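Local coordinates for isomaltodextranase (Arthrobacter globiformis, PDB 5AWO), which hydrolyses alpha-1,6-glucosidic linkages in polysaccharides such as dextran, removing successive isomaltose units from the non-reducing chain ends, at residues 31-36 with 547-552; 397-402 with 475-480; 515-520 with 586-591; 530-535 with 604-609; 554-559 with 579-584. One frame throughout, in Å; residues are numbered along the deposited sequence.

How the contacts relate
From the N terminus, helix 30-34 opens contact 1, whose loop closes only at 547-552 and spans 510 residues. Within it lies contact 2, where the end of a strand in the alpha-galactosidase-type C-terminal sandwich (397-402) meets 475-480 of the carbohydrate-binding module. Contact 3 and then contact 4 open before contact 1 closes, so both cross it. Contact 5 opens afterwards and closes within the loops of both contact 3 and contact 4, which in turn cross each other. Contact 3 pairs strands of one sheet of the module and contact 4 strands of the other, contact 5 bridges the two sheets, and contacts 1 and 2 attach the module to the rest of the enzyme.

Contact 1: 31-36 with 547-552; sequences FTRSGA and TAEKAD
Two partners grip NH2 of Arg33: it donates to the carbonyl Lys550 O at 3.0 Å with a nearly straight N-H...O angle of 165°, and it forms a salt bridge with Glu549 OE1 at 2.9 Å. On the same edge of the guanidinium, Arg33 NE donates to Ala551 O at 2.8 Å, so consecutive carbonyls of the 550-551 turn are read by neighbouring nitrogens. Both oxygens lie close to the guanidinium plane, while each donor stands above the plane of the carbonyl it reaches. The Glu549 carboxylate is turned 48° from the guanidinium. Arg33 NH1 is used as well, bonding to Asn28 OD1 and to a water at 3.0 Å that in turn donates to Glu549 OE1.

The Arg33 chain starts beside its own backbone N and then bends at chi3 (61°), which swings the guanidinium across to residues 549-551. Beside it, Ser34 OG is bonded to Val30 O in its own helix and rests against Ala551 CB at 3.5 Å. An alanine in place of Arg33 would remove both carbonyl bonds and the salt bridge, and would probably loosen the seat of the 550-551 turn on helix 30-34.

The same short helix places Phe31 and Thr32 against Asp262, the likely proton donor, whose side chain is about 8 Å from that of Arg33. With one carboxylate and several oxygen acceptors around it, the guanidinium is likely to remain charged, making this a polar, electrostatic attachment of the binding module to the catalytic part of the enzyme.

Contact 2: 397-402 with 475-480; sequences AGQLPD and RYPAAF
The Tyr476 ring receives oxygen at its edge, where Pro401 O lies in the ring plane and accepts a 2.7 Å hydrogen bond from Tyr476 OH. The Gln399 side chain crosses that of Tyr476 at about a right angle, the amide and ring planes 39° apart, with Gln399 OE1 3.3 Å from Tyr476 CD2. At the edge of the amide, Gln399 NE2 donates to Arg475 O at 2.9 Å, almost perfectly straight at 177°, and has a second acceptor in Gly403 O. Gln399 CG is anti to its backbone N and the chain runs out fully extended, which carries the amide across to strand 473-477.

Gln399 OE1 also takes a 2.8 Å bond from a water that donates in addition to Pro477 O. A second water joins Gln399 N to Phe480 O. Further along, the Phe480 ring meets Trp405 edge-to-face and touches Ala397 CB through CE1 at 3.8 Å.

A phenylalanine at Tyr476 would remove the hydroxyl and probably leave the turn at Pro401 less firmly tied to the module. Amide, tyrosine and bridging waters thus form an interdomain junction, joining the C-terminal beta sandwich of the alpha-galactosidase type to strand 473-477 of the CBM35 beta sandwich.

Contact 3: 515-520 with 586-591; sequences LVTFAV and LNLVTI
Phe518 lies side by side with Ile591, both pointing the same way, and its CE2 touches Ile591 CG2 at 4.1 Å while Val589 O sits near the plane of the ring at its edge. The pair belongs to an antiparallel sheet of the CBM35 beta sandwich. Three hydrogen-bonded pairs, Val516 with Ile591, Phe518 with Val589 and Val520 with Asn587, supply six backbone N-H...O bonds, most of them nearly along the C=O axis.

The face bearing Phe518 looks into the sandwich. Here Phe518 packs on Leu603 and Ile606 of the other sheet, and Val589 on Ile580 and Leu582. Val520 puts CG2 in the crowded position between its backbone N and carbonyl carbon, which brings that methyl to 3.6 Å from Asn587 CB and 3.9 Å from Val589 CG2. The Asn587 amide is turned to bond through ND2 with Asp583 O.

The other face meets the rest of the enzyme, with Ala519 against Pro401 and Leu588 against Arg33. On it Ala519 CB is touched at 3.9 Å by CD1 of Leu588, and Leu586 CD1 reaches the same methyl. At the non-hydrogen-bonded pair Thr517 and Thr590, both OG1 atoms are anti to their carbonyl carbons, with chi1 near -60°, and face each other. Thr517 OG1 and Thr590 OG1 share a 2.8 Å hydrogen bond in which either could be the donor.

Contact 4: 530-535 with 604-609; sequences IRYRYA and NWIELD
A classic beta bulge, Asn604 and Trp605 both facing Arg533, interrupts the antiparallel pairing of strands 526-535 and 601-609. Arg533 O accepts from Asn604 N at 2.8 Å while Arg533 N donates to Trp605 O. Beyond the bulge, Arg531 and Glu607 exchange two backbone bonds as a regular hydrogen-bonded pair.

On the face that carries Arg533 and Trp605, Arg531 bends at chi3 (-66°) and anchors a salt-bridge network. Side-on, its NE and NH2 both reach Glu607 OE1 on its anti lone pair, NH2 at 2.8 Å. End-on, NH1 meets Asp609 OD2 at 2.9 Å and NH2 meets Asp609 OD1 at 3.0 Å. Glu607 OE2 continues to Arg475, and Asp609 OD1 also bonds Thr473.

Trp605 is covered on both faces. Arg533 CB sits over the six-membered ring in a CH-pi contact, 3.5 Å from its centroid, and Glu607 OE2 lies over the opposite face toward the rim. Arg475 makes a cation-pi contact with this indole, whose NE1 bonds Asp497.

Ile530, Tyr532, Ile606 and Leu608 turn the other way. One face carrying charged residues and a tryptophan, the other apolar and turned to the interior, fits a sheet of a beta sandwich, here that of the CBM35 module.

Contact 5: 554-559 with 579-584; sequences STVDGP and TITLDA
A corner in the chain, built round a classic beta bulge in which Val556 and Asp557 both face Ala548, brings segment 554-559 onto strand 574-582. Thr581 holds it with two bonds. Its backbone N donates to Asp557 OD2 at 2.9 Å, nearly straight at 169°, although the N-H meets the carboxylate from above its plane. Its hydroxyl donates in the other bond, Thr581 OG1 to Val556 O at 2.9 Å. With chi1 at 56°, OG1 sits in the crowded position between the threonine N and carbonyl carbon, and from there it faces the corner.

Asp557 CG is anti to its own backbone N, and the side chain crosses Thr581 at about a right angle. OD2 also lies against Ile580 CG1 at 3.6 Å, while Asp557 OD1 turns back to a weak bond with Gly558 N. That glycine has positive phi (73°) and precedes a cis peptide bond to Pro559, which carries the chain out of the corner. Val556 and Asp583 slide past each other in opposite directions, CG2 of Val556 coming 4.0 Å from Asp583 OD2. Thr581 O is buried here without a polar partner.

Ala548 O, on strand 542-549, is bonded to the backbone of both Val556 and Asp557. Strand 574-582 pairs instead with strand 526-535 in the opposing sheet. Ile580 and Leu582 pack on Val589 of the facing sheet and on Leu608 of their own, and the two Thr581 bonds tie the corner, and with it strand 542-549, to the opposing sheet.

Contact 1: 31-36 with 547-552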
# COMPACT_ATOMS: atom_id res chain seq x y z
N PHE A 31 5.06 8.87 1.00
CA PHE A 31 5.05 7.63 0.21
C PHE A 31 3.64 7.23 -0.21
O PHE A 31 3.39 6.98 -1.40
CB PHE A 31 5.70 6.50 0.99
CG PHE A 31 7.17 6.69 1.18
CD1 PHE A 31 8.09 6.39 0.18
CD2 PHE A 31 7.65 7.18 2.39
CE1 PHE A 31 9.44 6.60 0.37
CE2 PHE A 31 8.99 7.37 2.58
CZ PHE A 31 9.89 7.08 1.58
N THR A 32 2.71 7.15 0.72
CA THR A 32 1.37 6.74 0.35
C THR A 32 0.61 7.85 -0.36
O THR A 32 -0.33 7.59 -1.11
CB THR A 32 0.54 6.26 1.54
OG1 THR A 32 0.41 7.33 2.49
CG2 THR A 32 1.16 5.03 2.19
N ARG A 33 0.97 9.11 -0.11
CA ARG A 33 0.31 10.21 -0.80
C ARG A 33 0.75 10.41 -2.24
O ARG A 33 0.00 10.94 -3.05
CB ARG A 33 0.55 11.50 -0.00
CG ARG A 33 -0.09 11.48 1.37
CD ARG A 33 0.36 12.65 2.24
NE ARG A 33 -0.00 13.94 1.65
CZ ARG A 33 -1.20 14.50 1.77
NH1 ARG A 33 -2.18 13.95 2.46
NH2 ARG A 33 -1.43 15.64 1.14
N SER A 34 1.98 9.99 -2.55
CA SER A 34 2.58 10.29 -3.86
C SER A 34 2.27 9.27 -4.95
O SER A 34 2.55 9.56 -6.12
CB SER A 34 4.11 10.44 -3.77
OG SER A 34 4.46 11.53 -2.93
N GLY A 35 1.71 8.13 -4.61
CA GLY A 35 1.48 7.11 -5.63
C GLY A 35 1.42 5.71 -5.10
O GLY A 35 1.02 5.44 -3.95
N ALA A 36 1.88 4.82 -5.98
CA ALA A 36 1.84 3.39 -5.77
C ALA A 36 3.10 2.89 -5.10
O ALA A 36 4.01 3.65 -4.74
CB ALA A 36 1.64 2.70 -7.10
N THR A 547 -9.83 20.53 1.89
CA THR A 547 -8.48 21.03 1.74
C THR A 547 -7.88 20.63 0.40
O THR A 547 -8.33 19.67 -0.25
CB THR A 547 -7.53 20.55 2.86
OG1 THR A 547 -7.45 19.11 2.88
CG2 THR A 547 -7.97 21.04 4.21
N ALA A 548 -6.87 21.39 -0.00
CA ALA A 548 -5.90 20.97 -1.00
C ALA A 548 -4.50 21.06 -0.41
O ALA A 548 -4.18 22.01 0.32
CB ALA A 548 -6.02 21.80 -2.27
N GLU A 549 -3.65 20.06 -0.72
CA GLU A 549 -2.32 19.95 -0.17
C GLU A 549 -1.36 19.40 -1.23
O GLU A 549 -1.79 18.68 -2.17
CB GLU A 549 -2.29 18.97 1.01
CG GLU A 549 -3.06 19.46 2.23
CD GLU A 549 -3.09 18.47 3.39
OE1 GLU A 549 -2.63 17.31 3.21
OE2 GLU A 549 -3.57 18.83 4.49
N LYS A 550 -0.08 19.70 -1.05
CA LYS A 550 0.96 19.06 -1.84
C LYS A 550 1.13 17.65 -1.30
O LYS A 550 0.58 17.31 -0.25
CB LYS A 550 2.29 19.80 -1.75
CG LYS A 550 2.23 21.27 -2.15
CD LYS A 550 3.60 21.90 -1.98
CE LYS A 550 4.53 21.62 -3.15
NZ LYS A 550 4.14 22.35 -4.39
N ALA A 551 1.90 16.84 -2.02
CA ALA A 551 2.17 15.45 -1.57
C ALA A 551 2.81 15.41 -0.19
O ALA A 551 2.54 14.49 0.59
CB ALA A 551 3.00 14.71 -2.58
N ASP A 552 3.61 16.43 0.16
CA ASP A 552 4.25 16.50 1.49
C ASP A 552 3.35 17.04 2.61
O ASP A 552 3.83 17.27 3.73
CB ASP A 552 5.59 17.28 1.42
CG ASP A 552 5.41 18.78 1.46
OD1 ASP A 552 4.29 19.26 1.24
OD2 ASP A 552 6.46 19.44 1.75
O HOH W 1 -4.92 15.24 2.11

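Contact 2: 397-402 with 475-480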
# COMPACT_ATOMS: atom_id res chain seq x y z
N ALA A 397 -10.34 -1.12 -11.31
CA ALA A 397 -10.10 0.17 -11.96
C ALA A 397 -9.60 1.18 -10.95
O ALA A 397 -9.96 1.12 -9.77
CB ALA A 397 -11.37 0.71 -12.61
N GLY A 398 -8.74 2.07 -11.42
CA GLY A 398 -8.32 3.20 -10.62
C GLY A 398 -8.06 4.38 -11.51
O GLY A 398 -7.79 4.25 -12.70
N GLN A 399 -8.11 5.58 -10.89
CA GLN A 399 -7.96 6.81 -11.62
C GLN A 399 -6.66 7.45 -11.32
O GLN A 399 -6.21 7.48 -10.16
CB GLN A 399 -9.09 7.78 -11.25
CG GLN A 399 -9.17 8.98 -12.17
CD GLN A 399 -10.49 9.73 -12.00
OE1 GLN A 399 -11.17 9.66 -10.96
NE2 GLN A 399 -10.88 10.42 -13.07
N LEU A 400 -6.02 7.99 -12.35
CA LEU A 400 -4.80 8.72 -12.20
C LEU A 400 -5.09 10.21 -11.93
O LEU A 400 -6.19 10.68 -12.27
CB LEU A 400 -3.93 8.58 -13.46
CG LEU A 400 -3.30 7.22 -13.84
CD1 LEU A 400 -2.57 6.66 -12.64
CD2 LEU A 400 -4.30 6.22 -14.36
N PRO A 401 -4.10 10.91 -11.40
CA PRO A 401 -4.30 12.35 -11.11
C PRO A 401 -4.74 13.17 -12.31
O PRO A 401 -5.55 14.09 -12.14
CB PRO A 401 -2.94 12.77 -10.57
CG PRO A 401 -2.40 11.53 -9.92
CD PRO A 401 -2.80 10.44 -10.88
N ASP A 402 -4.29 12.83 -13.52
CA ASP A 402 -4.73 13.56 -14.72
C ASP A 402 -6.13 13.21 -15.22
O ASP A 402 -6.57 13.71 -16.28
CB ASP A 402 -3.68 13.47 -15.84
CG ASP A 402 -3.61 12.09 -16.49
OD1 ASP A 402 -4.42 11.21 -16.16
OD2 ASP A 402 -2.73 11.92 -17.36
N ARG A 475 -13.86 14.54 -14.23
CA ARG A 475 -14.65 13.92 -13.16
C ARG A 475 -13.86 12.82 -12.42
O ARG A 475 -13.32 11.91 -13.06
CB ARG A 475 -15.95 13.32 -13.71
CG ARG A 475 -16.82 12.66 -12.65
CD ARG A 475 -18.08 12.06 -13.17
NE ARG A 475 -19.00 13.08 -13.70
CZ ARG A 475 -20.20 12.83 -14.20
NH1 ARG A 475 -20.69 11.59 -14.29
NH2 ARG A 475 -20.94 13.85 -14.67
N TYR A 476 -13.90 12.89 -11.10
CA TYR A 476 -13.33 11.90 -10.17
C TYR A 476 -14.43 11.25 -9.35
O TYR A 476 -14.92 11.85 -8.40
CB TYR A 476 -12.33 12.57 -9.25
CG TYR A 476 -11.21 13.25 -9.97
CD1 TYR A 476 -11.38 14.52 -10.50
CD2 TYR A 476 -9.99 12.60 -10.18
CE1 TYR A 476 -10.34 15.15 -11.17
CE2 TYR A 476 -8.95 13.22 -10.84
CZ TYR A 476 -9.13 14.49 -11.36
OH TYR A 476 -8.07 15.09 -12.02
N PRO A 477 -14.83 10.01 -9.69
CA PRO A 477 -15.81 9.28 -8.91
C PRO A 477 -15.34 8.94 -7.50
O PRO A 477 -14.23 8.45 -7.31
CB PRO A 477 -16.02 8.00 -9.72
CG PRO A 477 -15.68 8.41 -11.12
CD PRO A 477 -14.50 9.27 -10.93
N ALA A 478 -16.17 9.20 -6.49
CA ALA A 478 -15.75 8.99 -5.11
C ALA A 478 -15.59 7.51 -4.78
O ALA A 478 -14.75 7.15 -3.93
CB ALA A 478 -16.75 9.64 -4.15
N ALA A 479 -16.35 6.66 -5.45
CA ALA A 479 -16.34 5.21 -5.18
C ALA A 479 -15.03 4.55 -5.59
O ALA A 479 -14.78 3.43 -5.17
CB ALA A 479 -17.51 4.51 -5.83
N PHE A 480 -14.23 5.24 -6.39
CA PHE A 480 -12.89 4.75 -6.77
C PHE A 480 -11.74 5.51 -6.15
O PHE A 480 -10.60 5.24 -6.46
CB PHE A 480 -12.78 4.70 -8.31
CG PHE A 480 -13.47 3.52 -8.90
CD1 PHE A 480 -12.83 2.29 -8.93
CD2 PHE A 480 -14.77 3.60 -9.38
CE1 PHE A 480 -13.45 1.17 -9.43
CE2 PHE A 480 -15.39 2.47 -9.89
CZ PHE A 480 -14.74 1.25 -9.90
O HOH W 2 -8.51 6.02 -8.08
O HOH W 3 -11.62 9.02 -8.31

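Contact 3: 515-520 with 586-591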
# COMPACT_ATOMS: atom_id res chain seq x y z
N LEU A 515 -13.44 10.77 5.70
CA LEU A 515 -12.95 11.59 4.61
C LEU A 515 -12.78 10.79 3.32
O LEU A 515 -12.75 9.55 3.34
CB LEU A 515 -11.62 12.29 4.99
CG LEU A 515 -10.42 11.38 5.36
CD1 LEU A 515 -9.68 10.80 4.13
CD2 LEU A 515 -9.43 12.08 6.29
N VAL A 516 -12.65 11.54 2.24
CA VAL A 516 -12.32 11.02 0.91
C VAL A 516 -11.20 11.86 0.35
O VAL A 516 -11.20 13.10 0.46
CB VAL A 516 -13.52 11.08 -0.06
CG1 VAL A 516 -13.14 10.54 -1.44
CG2 VAL A 516 -14.68 10.29 0.50
N THR A 517 -10.21 11.20 -0.25
CA THR A 517 -9.07 11.88 -0.84
C THR A 517 -8.95 11.56 -2.32
O THR A 517 -8.98 10.38 -2.73
CB THR A 517 -7.75 11.52 -0.12
OG1 THR A 517 -7.82 11.95 1.25
CG2 THR A 517 -6.54 12.12 -0.78
N PHE A 518 -8.78 12.62 -3.10
CA PHE A 518 -8.60 12.57 -4.55
C PHE A 518 -7.24 13.13 -4.89
O PHE A 518 -6.81 14.15 -4.32
CB PHE A 518 -9.64 13.45 -5.28
CG PHE A 518 -11.06 13.09 -5.00
CD1 PHE A 518 -11.74 12.18 -5.80
CD2 PHE A 518 -11.75 13.71 -3.96
CE1 PHE A 518 -13.06 11.86 -5.58
CE2 PHE A 518 -13.07 13.40 -3.73
CZ PHE A 518 -13.74 12.48 -4.52
N ALA A 519 -6.55 12.51 -5.84
CA ALA A 519 -5.36 13.08 -6.41
C ALA A 519 -5.71 13.76 -7.71
O ALA A 519 -6.33 13.16 -8.56
CB ALA A 519 -4.31 12.01 -6.66
N VAL A 520 -5.27 15.00 -7.86
CA VAL A 520 -5.60 15.77 -9.06
C VAL A 520 -4.33 16.43 -9.58
O VAL A 520 -3.51 16.90 -8.81
CB VAL A 520 -6.70 16.84 -8.78
CG1 VAL A 520 -7.91 16.23 -8.10
CG2 VAL A 520 -6.16 17.98 -7.95
N LEU A 586 0.71 17.90 -8.91
CA LEU A 586 -0.06 17.00 -8.06
C LEU A 586 -0.61 17.70 -6.84
O LEU A 586 0.14 18.27 -6.05
CB LEU A 586 0.82 15.82 -7.60
CG LEU A 586 0.15 14.83 -6.64
CD1 LEU A 586 -1.04 14.10 -7.25
CD2 LEU A 586 1.20 13.83 -6.16
N ASN A 587 -1.92 17.59 -6.66
CA ASN A 587 -2.59 18.07 -5.46
C ASN A 587 -3.41 16.94 -4.89
O ASN A 587 -4.02 16.17 -5.64
CB ASN A 587 -3.53 19.25 -5.79
CG ASN A 587 -2.80 20.45 -6.35
OD1 ASN A 587 -2.33 21.33 -5.59
ND2 ASN A 587 -2.64 20.47 -7.66
N LEU A 588 -3.47 16.87 -3.56
CA LEU A 588 -4.40 15.98 -2.89
C LEU A 588 -5.57 16.80 -2.38
O LEU A 588 -5.38 17.70 -1.54
CB LEU A 588 -3.72 15.24 -1.73
CG LEU A 588 -2.66 14.20 -2.08
CD1 LEU A 588 -3.20 13.18 -3.08
CD2 LEU A 588 -1.37 14.79 -2.61
N VAL A 589 -6.76 16.51 -2.89
CA VAL A 589 -7.97 17.22 -2.49
C VAL A 589 -8.73 16.27 -1.60
O VAL A 589 -9.18 15.20 -2.05
CB VAL A 589 -8.81 17.66 -3.72
CG1 VAL A 589 -10.10 18.34 -3.27
CG2 VAL A 589 -8.00 18.61 -4.59
N THR A 590 -8.85 16.65 -0.33
CA THR A 590 -9.51 15.86 0.69
C THR A 590 -10.75 16.57 1.20
O THR A 590 -10.69 17.76 1.55
CB THR A 590 -8.53 15.52 1.83
OG1 THR A 590 -7.48 14.68 1.29
CG2 THR A 590 -9.19 14.81 2.99
N ILE A 591 -11.85 15.84 1.23
CA ILE A 591 -13.15 16.29 1.74
C ILE A 591 -13.58 15.35 2.85
O ILE A 591 -13.58 14.14 2.65
CB ILE A 591 -14.24 16.38 0.62
CG1 ILE A 591 -15.60 16.75 1.22
CG2 ILE A 591 -14.34 15.08 -0.19
CD1 ILE A 591 -16.64 17.20 0.20

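Contact 4: 530-535 with 604-609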
# COMPACT_ATOMS: atom_id res chain seq x y z
N ILE A 530 -14.41 24.01 -8.95
CA ILE A 530 -14.75 22.64 -8.50
C ILE A 530 -16.25 22.43 -8.30
O ILE A 530 -16.95 23.36 -7.89
CB ILE A 530 -13.97 22.28 -7.22
CG1 ILE A 530 -14.31 20.85 -6.77
CG2 ILE A 530 -14.26 23.26 -6.08
CD1 ILE A 530 -13.28 20.28 -5.82
N ARG A 531 -16.72 21.21 -8.57
CA ARG A 531 -18.11 20.82 -8.32
C ARG A 531 -18.17 19.53 -7.50
O ARG A 531 -17.29 18.67 -7.64
CB ARG A 531 -18.88 20.66 -9.64
CG ARG A 531 -19.16 21.97 -10.37
CD ARG A 531 -19.90 21.76 -11.69
NE ARG A 531 -19.10 21.04 -12.69
CZ ARG A 531 -18.06 21.54 -13.36
NH1 ARG A 531 -17.66 22.81 -13.18
NH2 ARG A 531 -17.41 20.77 -14.23
N TYR A 532 -19.20 19.39 -6.68
CA TYR A 532 -19.40 18.23 -5.81
C TYR A 532 -20.82 17.68 -6.00
O TYR A 532 -21.80 18.36 -5.67
CB TYR A 532 -19.24 18.62 -4.33
CG TYR A 532 -18.04 19.46 -3.95
CD1 TYR A 532 -18.05 20.86 -4.10
CD2 TYR A 532 -16.92 18.89 -3.36
CE1 TYR A 532 -16.97 21.62 -3.71
CE2 TYR A 532 -15.82 19.65 -2.98
CZ TYR A 532 -15.84 21.03 -3.15
OH TYR A 532 -14.73 21.75 -2.76
N ARG A 533 -20.96 16.47 -6.55
CA ARG A 533 -22.28 15.86 -6.64
C ARG A 533 -22.53 15.08 -5.36
O ARG A 533 -21.73 14.20 -4.99
CB ARG A 533 -22.46 14.96 -7.87
CG ARG A 533 -23.91 14.54 -8.11
CD ARG A 533 -24.14 13.88 -9.45
NE ARG A 533 -25.57 13.79 -9.79
CZ ARG A 533 -26.34 12.70 -9.72
NH1 ARG A 533 -25.86 11.52 -9.35
NH2 ARG A 533 -27.61 12.78 -10.07
N TYR A 534 -23.65 15.38 -4.70
CA TYR A 534 -23.89 14.95 -3.34
C TYR A 534 -25.37 14.68 -3.08
O TYR A 534 -26.23 15.13 -3.85
CB TYR A 534 -23.40 16.05 -2.37
CG TYR A 534 -24.39 17.20 -2.26
CD1 TYR A 534 -24.40 18.21 -3.21
CD2 TYR A 534 -25.35 17.22 -1.26
CE1 TYR A 534 -25.33 19.25 -3.14
CE2 TYR A 534 -26.28 18.25 -1.19
CZ TYR A 534 -26.26 19.25 -2.13
OH TYR A 534 -27.19 20.28 -2.06
N ALA A 535 -25.66 13.95 -2.01
CA ALA A 535 -27.02 13.85 -1.44
C ALA A 535 -26.96 14.34 0.02
O ALA A 535 -25.93 14.18 0.70
CB ALA A 535 -27.54 12.43 -1.50
N ASN A 604 -20.96 11.54 -4.45
CA ASN A 604 -20.86 10.78 -5.69
C ASN A 604 -19.58 11.05 -6.45
O ASN A 604 -18.88 10.12 -6.85
CB ASN A 604 -22.06 11.10 -6.57
CG ASN A 604 -22.28 10.09 -7.68
OD1 ASN A 604 -21.68 8.99 -7.73
ND2 ASN A 604 -23.16 10.44 -8.56
N TRP A 605 -19.24 12.32 -6.67
CA TRP A 605 -18.05 12.68 -7.39
C TRP A 605 -17.65 14.11 -7.16
O TRP A 605 -18.46 14.90 -6.63
CB TRP A 605 -18.18 12.38 -8.89
CG TRP A 605 -19.41 12.89 -9.68
CD1 TRP A 605 -20.37 12.12 -10.22
CD2 TRP A 605 -19.72 14.24 -10.07
NE1 TRP A 605 -21.29 12.89 -10.92
CE2 TRP A 605 -20.90 14.20 -10.84
CE3 TRP A 605 -19.11 15.48 -9.85
CZ2 TRP A 605 -21.50 15.35 -11.38
CZ3 TRP A 605 -19.71 16.63 -10.39
CH2 TRP A 605 -20.89 16.55 -11.14
N ILE A 606 -16.42 14.44 -7.49
CA ILE A 606 -16.02 15.83 -7.72
C ILE A 606 -15.67 16.02 -9.20
O ILE A 606 -15.33 15.06 -9.91
CB ILE A 606 -14.86 16.32 -6.82
CG1 ILE A 606 -13.53 15.61 -7.16
CG2 ILE A 606 -15.20 16.14 -5.35
CD1 ILE A 606 -12.35 16.26 -6.50
N GLU A 607 -15.80 17.25 -9.67
CA GLU A 607 -15.37 17.64 -11.00
C GLU A 607 -14.50 18.87 -10.90
O GLU A 607 -14.77 19.77 -10.10
CB GLU A 607 -16.55 17.91 -11.91
CG GLU A 607 -17.07 16.67 -12.59
CD GLU A 607 -18.19 16.95 -13.57
OE1 GLU A 607 -18.47 18.16 -13.81
OE2 GLU A 607 -18.76 15.97 -14.09
N LEU A 608 -13.42 18.88 -11.68
CA LEU A 608 -12.56 20.04 -11.80
C LEU A 608 -12.56 20.50 -13.24
O LEU A 608 -12.71 19.68 -14.17
CB LEU A 608 -11.13 19.72 -11.37
CG LEU A 608 -10.81 19.68 -9.88
CD1 LEU A 608 -10.94 21.07 -9.27
CD2 LEU A 608 -11.69 18.66 -9.16
N ASP A 609 -12.40 21.81 -13.43
CA ASP A 609 -12.16 22.41 -14.74
C ASP A 609 -10.74 22.94 -14.75
O ASP A 609 -10.48 24.02 -14.23
CB ASP A 609 -13.15 23.54 -15.01
CG ASP A 609 -14.59 23.08 -15.02
OD1 ASP A 609 -14.87 21.90 -15.31
OD2 ASP A 609 -15.47 23.92 -14.75

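Contact 5: 554-559 with 579-584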
# COMPACT_ATOMS: atom_id res chain seq x y z
N SER A 554 1.84 19.93 2.73
CA SER A 554 1.80 21.42 2.78
C SER A 554 0.46 21.91 2.27
O SER A 554 -0.02 21.51 1.21
CB SER A 554 2.91 22.01 1.92
OG SER A 554 4.23 21.66 2.38
N THR A 555 -0.18 22.82 3.01
CA THR A 555 -1.49 23.32 2.64
C THR A 555 -1.48 24.26 1.40
O THR A 555 -0.71 25.22 1.36
CB THR A 555 -2.11 24.02 3.88
OG1 THR A 555 -2.28 23.05 4.92
CG2 THR A 555 -3.42 24.62 3.55
N VAL A 556 -2.31 23.95 0.40
CA VAL A 556 -2.52 24.75 -0.84
C VAL A 556 -3.81 25.57 -0.69
O VAL A 556 -3.90 26.72 -1.16
CB VAL A 556 -2.68 23.85 -2.13
CG1 VAL A 556 -2.94 24.68 -3.39
CG2 VAL A 556 -1.44 23.02 -2.36
N ASP A 557 -4.84 24.95 -0.12
CA ASP A 557 -6.10 25.62 0.17
C ASP A 557 -6.75 25.06 1.42
O ASP A 557 -6.44 23.95 1.87
CB ASP A 557 -7.06 25.47 -1.00
CG ASP A 557 -8.14 26.54 -1.00
OD1 ASP A 557 -8.19 27.35 -0.03
OD2 ASP A 557 -8.91 26.59 -1.97
N GLY A 558 -7.64 25.87 1.99
CA GLY A 558 -8.45 25.46 3.11
C GLY A 558 -7.61 25.38 4.35
O GLY A 558 -6.52 25.94 4.39
N PRO A 559 -8.09 24.66 5.38
CA PRO A 559 -9.38 23.99 5.41
C PRO A 559 -10.50 25.02 5.45
O PRO A 559 -10.39 26.03 6.15
CB PRO A 559 -9.34 23.18 6.72
CG PRO A 559 -7.95 23.22 7.21
CD PRO A 559 -7.32 24.45 6.62
N THR A 579 -14.74 27.00 -5.51
CA THR A 579 -13.48 27.45 -6.05
C THR A 579 -12.41 26.91 -5.14
O THR A 579 -12.48 27.05 -3.92
CB THR A 579 -13.40 28.99 -6.04
OG1 THR A 579 -14.29 29.52 -7.02
CG2 THR A 579 -11.98 29.47 -6.35
N ILE A 580 -11.39 26.31 -5.74
CA ILE A 580 -10.31 25.73 -4.98
C ILE A 580 -9.00 26.19 -5.60
O ILE A 580 -8.88 26.22 -6.83
CB ILE A 580 -10.47 24.19 -4.93
CG1 ILE A 580 -9.54 23.57 -3.90
CG2 ILE A 580 -10.26 23.58 -6.31
CD1 ILE A 580 -9.86 22.12 -3.61
N THR A 581 -8.05 26.61 -4.77
CA THR A 581 -6.74 26.98 -5.26
C THR A 581 -5.91 25.70 -5.37
O THR A 581 -5.56 25.12 -4.34
CB THR A 581 -6.05 28.09 -4.41
OG1 THR A 581 -5.95 27.72 -3.01
CG2 THR A 581 -6.88 29.38 -4.50
N LEU A 582 -5.65 25.26 -6.62
CA LEU A 582 -4.77 24.10 -6.93
C LEU A 582 -3.46 24.59 -7.56
O LEU A 582 -3.44 25.58 -8.30
CB LEU A 582 -5.45 23.11 -7.88
CG LEU A 582 -6.84 22.61 -7.51
CD1 LEU A 582 -7.45 21.82 -8.65
CD2 LEU A 582 -6.81 21.78 -6.23
N ASP A 583 -2.36 23.90 -7.26
CA ASP A 583 -1.05 24.26 -7.79
C ASP A 583 -0.76 23.38 -9.00
O ASP A 583 -1.45 22.39 -9.22
CB ASP A 583 0.05 24.13 -6.70
CG ASP A 583 0.08 25.33 -5.72
OD1 ASP A 583 -0.61 26.33 -5.98
OD2 ASP A 583 0.83 25.30 -4.68
N ALA A 584 0.21 23.78 -9.82
CA ALA A 584 0.61 23.00 -10.99
C ALA A 584 1.06 21.63 -10.50
O ALA A 584 1.78 21.54 -9.54
CB ALA A 584 1.77 23.65 -11.72